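Local coordinates for uncharacterized protein (Mycobacterium avium subsp. paratuberculosis, PDB 4R9Z) that probably hydrolyses fatty acyl-CoA thioesters, as a TesB-type acyl-CoA thioesterase II built on a double hot-dog fold, at residues R57-D71 and Q98-V112. Sequence-based numbering, arbitrary orientation.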
loop_
_atom_site.group_PDB
_atom_site.type_symbol
_atom_site.label_atom_id
_atom_site.label_comp_id
_atom_site.label_asym_id
_atom_site.label_seq_id
_atom_site.Cartn_x
_atom_site.Cartn_y
_atom_site.Cartn_z
ATOM N N ARG B 57 -16.698 12.747 -4.652
ATOM C CA ARG B 57 -16.188 11.819 -3.659
ATOM C C ARG B 57 -14.694 12.045 -3.480
ATOM O O ARG B 57 -13.989 12.370 -4.435
ATOM C CB ARG B 57 -16.480 10.378 -4.076
ATOM C CG ARG B 57 -17.945 9.996 -3.951
ATOM C CD ARG B 57 -18.200 8.545 -4.334
ATOM N NE ARG B 57 -19.622 8.217 -4.267
ATOM C CZ ARG B 57 -20.126 6.995 -4.427
ATOM N NH1 ARG B 57 -19.325 5.970 -4.680
ATOM N NH2 ARG B 57 -21.433 6.797 -4.342
ATOM N N GLU B 58 -14.216 11.898 -2.249
ATOM C CA GLU B 58 -12.807 12.131 -1.952
ATOM C C GLU B 58 -12.033 10.821 -1.797
ATOM O O GLU B 58 -12.579 9.815 -1.334
ATOM C CB GLU B 58 -12.670 12.977 -0.687
ATOM C CG GLU B 58 -13.051 14.434 -0.882
ATOM C CD GLU B 58 -13.284 15.147 0.430
ATOM O OE1 GLU B 58 -12.341 15.217 1.246
ATOM O OE2 GLU B 58 -14.413 15.630 0.650
ATOM N N PRO B 59 -10.750 10.830 -2.186
ATOM C CA PRO B 59 -9.930 9.623 -2.057
ATOM C C PRO B 59 -9.523 9.373 -0.616
ATOM O O PRO B 59 -9.068 10.289 0.072
ATOM C CB PRO B 59 -8.707 9.932 -2.923
ATOM C CG PRO B 59 -8.622 11.408 -2.937
ATOM C CD PRO B 59 -10.024 11.928 -2.846
ATOM N N HIS B 60 -9.696 8.140 -0.155
ATOM C CA HIS B 60 -9.264 7.808 1.187
ATOM C C HIS B 60 -8.016 6.919 1.139
ATOM O O HIS B 60 -7.339 6.744 2.153
ATOM C CB HIS B 60 -10.398 7.148 1.968
ATOM C CG HIS B 60 -10.835 5.829 1.414
ATOM N ND1 HIS B 60 -10.195 4.650 1.717
ATOM C CD2 HIS B 60 -11.851 5.508 0.579
ATOM C CE1 HIS B 60 -10.803 3.651 1.097
ATOM N NE2 HIS B 60 -11.808 4.143 0.403
ATOM N N SER B 61 -7.709 6.370 -0.037
ATOM C CA SER B 61 -6.455 5.644 -0.229
ATOM C C SER B 61 -6.103 5.507 -1.703
ATOM O O SER B 61 -6.964 5.602 -2.573
ATOM C CB SER B 61 -6.507 4.258 0.430
ATOM O OG SER B 61 -7.494 3.431 -0.148
ATOM N N VAL B 62 -4.826 5.257 -1.973
ATOM C CA VAL B 62 -4.337 5.112 -3.336
ATOM C C VAL B 62 -3.025 4.322 -3.347
ATOM O O VAL B 62 -2.143 4.531 -2.513
ATOM C CB VAL B 62 -4.132 6.500 -4.023
ATOM C CG1 VAL B 62 -3.221 7.393 -3.197
ATOM C CG2 VAL B 62 -3.580 6.337 -5.435
ATOM N N HIS B 63 -2.908 3.400 -4.293
ATOM C CA HIS B 63 -1.718 2.578 -4.420
ATOM C C HIS B 63 -1.166 2.720 -5.823
ATOM O O HIS B 63 -1.870 2.464 -6.794
ATOM C CB HIS B 63 -2.045 1.121 -4.105
ATOM C CG HIS B 63 -2.643 0.927 -2.747
ATOM N ND1 HIS B 63 -1.879 0.743 -1.617
ATOM C CD2 HIS B 63 -3.933 0.912 -2.335
ATOM C CE1 HIS B 63 -2.671 0.611 -0.568
ATOM N NE2 HIS B 63 -3.922 0.710 -0.977
ATOM N N THR B 64 0.092 3.135 -5.928
ATOM C CA THR B 64 0.677 3.435 -7.225
ATOM C C THR B 64 1.960 2.647 -7.465
ATOM O O THR B 64 2.851 2.649 -6.624
ATOM C CB THR B 64 0.984 4.937 -7.348
ATOM O OG1 THR B 64 -0.165 5.705 -6.960
ATOM C CG2 THR B 64 1.372 5.286 -8.766
ATOM N N TYR B 65 2.050 1.977 -8.612
ATOM C CA TYR B 65 3.291 1.332 -9.032
ATOM C C TYR B 65 3.973 2.161 -10.101
ATOM O O TYR B 65 3.352 2.514 -11.090
ATOM C CB TYR B 65 3.038 -0.081 -9.580
ATOM C CG TYR B 65 3.178 -1.172 -8.549
ATOM C CD1 TYR B 65 4.402 -1.440 -7.960
ATOM C CD2 TYR B 65 2.085 -1.927 -8.159
ATOM C CE1 TYR B 65 4.530 -2.428 -7.010
ATOM C CE2 TYR B 65 2.206 -2.919 -7.210
ATOM C CZ TYR B 65 3.429 -3.167 -6.640
ATOM O OH TYR B 65 3.549 -4.155 -5.695
ATOM N N PHE B 66 5.255 2.446 -9.921
ATOM C CA PHE B 66 6.004 3.128 -10.958
ATOM C C PHE B 66 6.785 2.079 -11.713
ATOM O O PHE B 66 7.671 1.431 -11.158
ATOM C CB PHE B 66 6.920 4.190 -10.367
ATOM C CG PHE B 66 6.218 5.121 -9.441
ATOM C CD1 PHE B 66 5.306 6.043 -9.933
ATOM C CD2 PHE B 66 6.451 5.069 -8.076
ATOM C CE1 PHE B 66 4.638 6.902 -9.081
ATOM C CE2 PHE B 66 5.792 5.928 -7.212
ATOM C CZ PHE B 66 4.883 6.849 -7.716
ATOM N N LEU B 67 6.440 1.907 -12.983
ATOM C CA LEU B 67 6.885 0.744 -13.731
ATOM C C LEU B 67 8.004 1.073 -14.692
ATOM O O LEU B 67 8.972 0.323 -14.812
ATOM C CB LEU B 67 5.716 0.127 -14.506
ATOM C CG LEU B 67 4.498 -0.298 -13.688
ATOM C CD1 LEU B 67 3.409 -0.832 -14.607
ATOM C CD2 LEU B 67 4.902 -1.337 -12.653
ATOM N N ARG B 68 7.853 2.189 -15.390
ATOM C CA ARG B 68 8.823 2.592 -16.392
ATOM C C ARG B 68 9.096 4.090 -16.299
ATOM O O ARG B 68 8.191 4.873 -16.002
ATOM C CB ARG B 68 8.328 2.201 -17.787
ATOM C CG ARG B 68 9.303 1.317 -18.538
ATOM C CD ARG B 68 8.648 0.071 -19.119
ATOM N NE ARG B 68 8.569 0.123 -20.579
ATOM C CZ ARG B 68 9.609 -0.039 -21.394
ATOM N NH1 ARG B 68 10.819 -0.261 -20.897
ATOM N NH2 ARG B 68 9.441 0.028 -22.709
ATOM N N PRO B 69 10.356 4.491 -16.522
ATOM C CA PRO B 69 10.718 5.912 -16.492
ATOM C C PRO B 69 10.110 6.679 -17.661
ATOM O O PRO B 69 10.195 6.238 -18.810
ATOM C CB PRO B 69 12.245 5.890 -16.593
ATOM C CG PRO B 69 12.558 4.601 -17.258
ATOM C CD PRO B 69 11.515 3.627 -16.804
ATOM N N GLY B 70 9.514 7.827 -17.370
ATOM C CA GLY B 70 8.851 8.599 -18.400
ATOM C C GLY B 70 9.693 9.755 -18.899
ATOM O O GLY B 70 10.555 10.267 -18.184
ATOM N N ASP B 71 9.437 10.154 -20.140
ATOM C CA ASP B 71 10.102 11.295 -20.754
ATOM C C ASP B 71 9.296 12.557 -20.458
ATOM O O ASP B 71 8.207 12.733 -20.999
ATOM C CB ASP B 71 10.235 11.074 -22.264
ATOM C CG ASP B 71 11.135 12.095 -22.935
ATOM O OD1 ASP B 71 11.370 13.173 -22.350
ATOM O OD2 ASP B 71 11.597 11.819 -24.063
ATOM N N GLN B 98 2.902 6.659 -22.106
ATOM C CA GLN B 98 3.519 7.459 -23.150
ATOM C C GLN B 98 3.667 6.530 -24.334
ATOM O O GLN B 98 4.448 5.580 -24.289
ATOM C CB GLN B 98 4.859 8.026 -22.715
ATOM C CG GLN B 98 4.779 9.445 -22.220
ATOM C CD GLN B 98 6.088 9.907 -21.630
ATOM O OE1 GLN B 98 7.019 9.118 -21.472
ATOM N NE2 GLN B 98 6.161 11.184 -21.278
ATOM N N ASP B 99 2.901 6.809 -25.384
ATOM C CA ASP B 99 2.759 5.912 -26.527
ATOM C C ASP B 99 2.287 4.531 -26.068
ATOM O O ASP B 99 1.266 4.419 -25.392
ATOM C CB ASP B 99 4.069 5.809 -27.314
ATOM C CG ASP B 99 4.121 6.777 -28.484
ATOM O OD1 ASP B 99 4.518 7.947 -28.287
ATOM O OD2 ASP B 99 3.755 6.368 -29.606
ATOM N N ASP B 100 3.017 3.485 -26.430
ATOM C CA ASP B 100 2.594 2.128 -26.094
ATOM C C ASP B 100 3.129 1.707 -24.727
ATOM O O ASP B 100 2.761 0.661 -24.190
ATOM C CB ASP B 100 3.095 1.154 -27.160
ATOM C CG ASP B 100 2.659 1.544 -28.556
ATOM O OD1 ASP B 100 1.550 2.096 -28.710
ATOM O OD2 ASP B 100 3.444 1.316 -29.501
ATOM N N LYS B 101 3.992 2.550 -24.174
ATOM C CA LYS B 101 4.641 2.308 -22.893
ATOM C C LYS B 101 3.791 2.633 -21.665
ATOM O O LYS B 101 3.271 3.738 -21.542
ATOM C CB LYS B 101 5.935 3.120 -22.841
ATOM C CG LYS B 101 6.996 2.599 -21.895
ATOM C CD LYS B 101 8.215 3.511 -21.920
ATOM C CE LYS B 101 8.798 3.601 -23.325
ATOM N NZ LYS B 101 9.711 4.769 -23.479
ATOM N N ILE B 102 3.659 1.658 -20.765
ATOM C CA ILE B 102 2.987 1.860 -19.481
ATOM C C ILE B 102 3.994 2.372 -18.448
ATOM O O ILE B 102 4.946 1.676 -18.113
ATOM C CB ILE B 102 2.343 0.562 -18.958
ATOM C CG1 ILE B 102 1.257 0.073 -19.912
ATOM C CG2 ILE B 102 1.744 0.776 -17.582
ATOM C CD1 ILE B 102 0.698 -1.288 -19.537
ATOM N N LEU B 103 3.780 3.579 -17.938
ATOM C CA LEU B 103 4.730 4.195 -17.019
ATOM C C LEU B 103 4.386 3.852 -15.580
ATOM O O LEU B 103 5.258 3.510 -14.779
ATOM C CB LEU B 103 4.756 5.715 -17.191
ATOM C CG LEU B 103 4.944 6.261 -18.603
ATOM C CD1 LEU B 103 4.868 7.777 -18.585
ATOM C CD2 LEU B 103 6.259 5.782 -19.195
ATOM N N MET B 104 3.105 3.965 -15.254
ATOM C CA MET B 104 2.633 3.612 -13.928
ATOM C C MET B 104 1.211 3.085 -13.982
ATOM O O MET B 104 0.469 3.352 -14.928
ATOM C CB MET B 104 2.718 4.814 -12.974
ATOM C CG MET B 104 1.908 6.034 -13.374
ATOM S SD MET B 104 0.889 6.727 -12.044
ATOM C CE MET B 104 -0.477 5.585 -12.066
ATOM N N GLU B 105 0.854 2.294 -12.977
ATOM C CA GLU B 105 -0.530 1.903 -12.765
ATOM C C GLU B 105 -0.897 2.168 -11.318
ATOM O O GLU B 105 -0.066 1.996 -10.426
ATOM C CB GLU B 105 -0.759 0.436 -13.125
ATOM C CG GLU B 105 -2.216 0.040 -13.042
ATOM C CD GLU B 105 -2.599 -1.006 -14.059
ATOM O OE1 GLU B 105 -2.743 -0.648 -15.247
ATOM O OE2 GLU B 105 -2.763 -2.179 -13.665
ATOM N N ALA B 106 -2.134 2.593 -11.086
ATOM C CA ALA B 106 -2.577 2.935 -9.738
ATOM C C ALA B 106 -3.984 2.456 -9.449
ATOM O O ALA B 106 -4.822 2.372 -10.347
ATOM C CB ALA B 106 -2.500 4.422 -9.519
ATOM N N MET B 107 -4.236 2.124 -8.189
ATOM C CA MET B 107 -5.598 1.903 -7.740
ATOM C C MET B 107 -5.930 2.911 -6.659
ATOM O O MET B 107 -5.061 3.321 -5.903
ATOM C CB MET B 107 -5.794 0.478 -7.236
ATOM C CG MET B 107 -5.552 -0.582 -8.290
ATOM S SD MET B 107 -5.932 -2.226 -7.673
ATOM C CE MET B 107 -4.707 -2.379 -6.387
ATOM N N SER B 108 -7.183 3.338 -6.615
ATOM C CA SER B 108 -7.606 4.330 -5.641
ATOM C C SER B 108 -9.023 4.045 -5.206
ATOM O O SER B 108 -9.797 3.438 -5.940
ATOM C CB SER B 108 -7.511 5.745 -6.211
ATOM O OG SER B 108 -8.192 5.842 -7.447
ATOM N N SER B 109 -9.358 4.483 -4.001
ATOM C CA SER B 109 -10.670 4.221 -3.448
ATOM C C SER B 109 -11.243 5.518 -2.887
ATOM O O SER B 109 -10.501 6.403 -2.452
ATOM C CB SER B 109 -10.595 3.132 -2.380
ATOM O OG SER B 109 -11.890 2.752 -1.947
ATOM N N PHE B 110 -12.564 5.636 -2.949
ATOM C CA PHE B 110 -13.267 6.879 -2.642
ATOM C C PHE B 110 -14.523 6.584 -1.828
ATOM O O PHE B 110 -15.099 5.503 -1.945
ATOM C CB PHE B 110 -13.664 7.613 -3.926
ATOM C CG PHE B 110 -12.517 7.902 -4.845
ATOM C CD1 PHE B 110 -12.061 6.934 -5.727
ATOM C CD2 PHE B 110 -11.923 9.147 -4.859
ATOM C CE1 PHE B 110 -11.007 7.196 -6.582
ATOM C CE2 PHE B 110 -10.873 9.414 -5.713
ATOM C CZ PHE B 110 -10.415 8.436 -6.576
ATOM N N LYS B 111 -14.952 7.535 -1.010
ATOM C CA LYS B 111 -16.269 7.432 -0.399
ATOM C C LYS B 111 -16.867 8.805 -0.134
ATOM O O LYS B 111 -16.185 9.825 -0.242
ATOM C CB LYS B 111 -16.213 6.628 0.899
ATOM C CG LYS B 111 -15.317 7.215 1.960
ATOM C CD LYS B 111 -15.461 6.445 3.263
ATOM C CE LYS B 111 -16.893 6.484 3.765
ATOM N NZ LYS B 111 -16.952 6.436 5.250
ATOM N N VAL B 112 -18.156 8.822 0.191
ATOM C CA VAL B 112 -18.828 10.057 0.563
ATOM C C VAL B 112 -18.569 10.303 2.048
ATOM O O VAL B 112 -18.533 9.363 2.844
ATOM C CB VAL B 112 -20.345 9.998 0.269
ATOM C CG1 VAL B 112 -20.591 9.954 -1.233
ATOM C CG2 VAL B 112 -20.979 8.790 0.941
#
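His63 and Met107 exchange backbone hydrogen bonds, as do Tyr65 and Glu105, which sets strands 61-66 and 101-111 antiparallel at 176°. A beta bulge at His60 shifts the register by one residue, and beyond it the Glu58–Lys111 bonds are weak. At the bulge His60 N donates to Ser109 O (3.0 Å), while a chi1 of 64° puts CG between the backbone N and the carbonyl carbon and brings NE2 within 2.7 Å of Ser109 OG in a second hydrogen bond. At the far end Leu103 O accepts from both Leu67 N (2.7 Å) and Arg68 N (3.0 Å). The Gln98 side chain, extended beyond CG, carries its amide to the Asp71 backbone: OE1 takes Asp71 N on a lone pair at 2.9 Å, and NE2 donates to Asp71 O.

Apolar contacts line the face turned to helix 39-52. There Pro59 CB meets Phe110 CE2 at 3.6 Å, and Thr64 CG2 touches Met104 SD; Phe110 and Met104 also reach the helix. On the other face Ser61 OG bonds Tyr65 OH of the second subunit, and Ser109 OG bonds Arg220 of that subunit.

The pairing thus joins two neighbouring strands of the N-terminal hot-dog domain, with a largely apolar face packed on its helix and a mixed face whose hydroxyls bond to the second subunit.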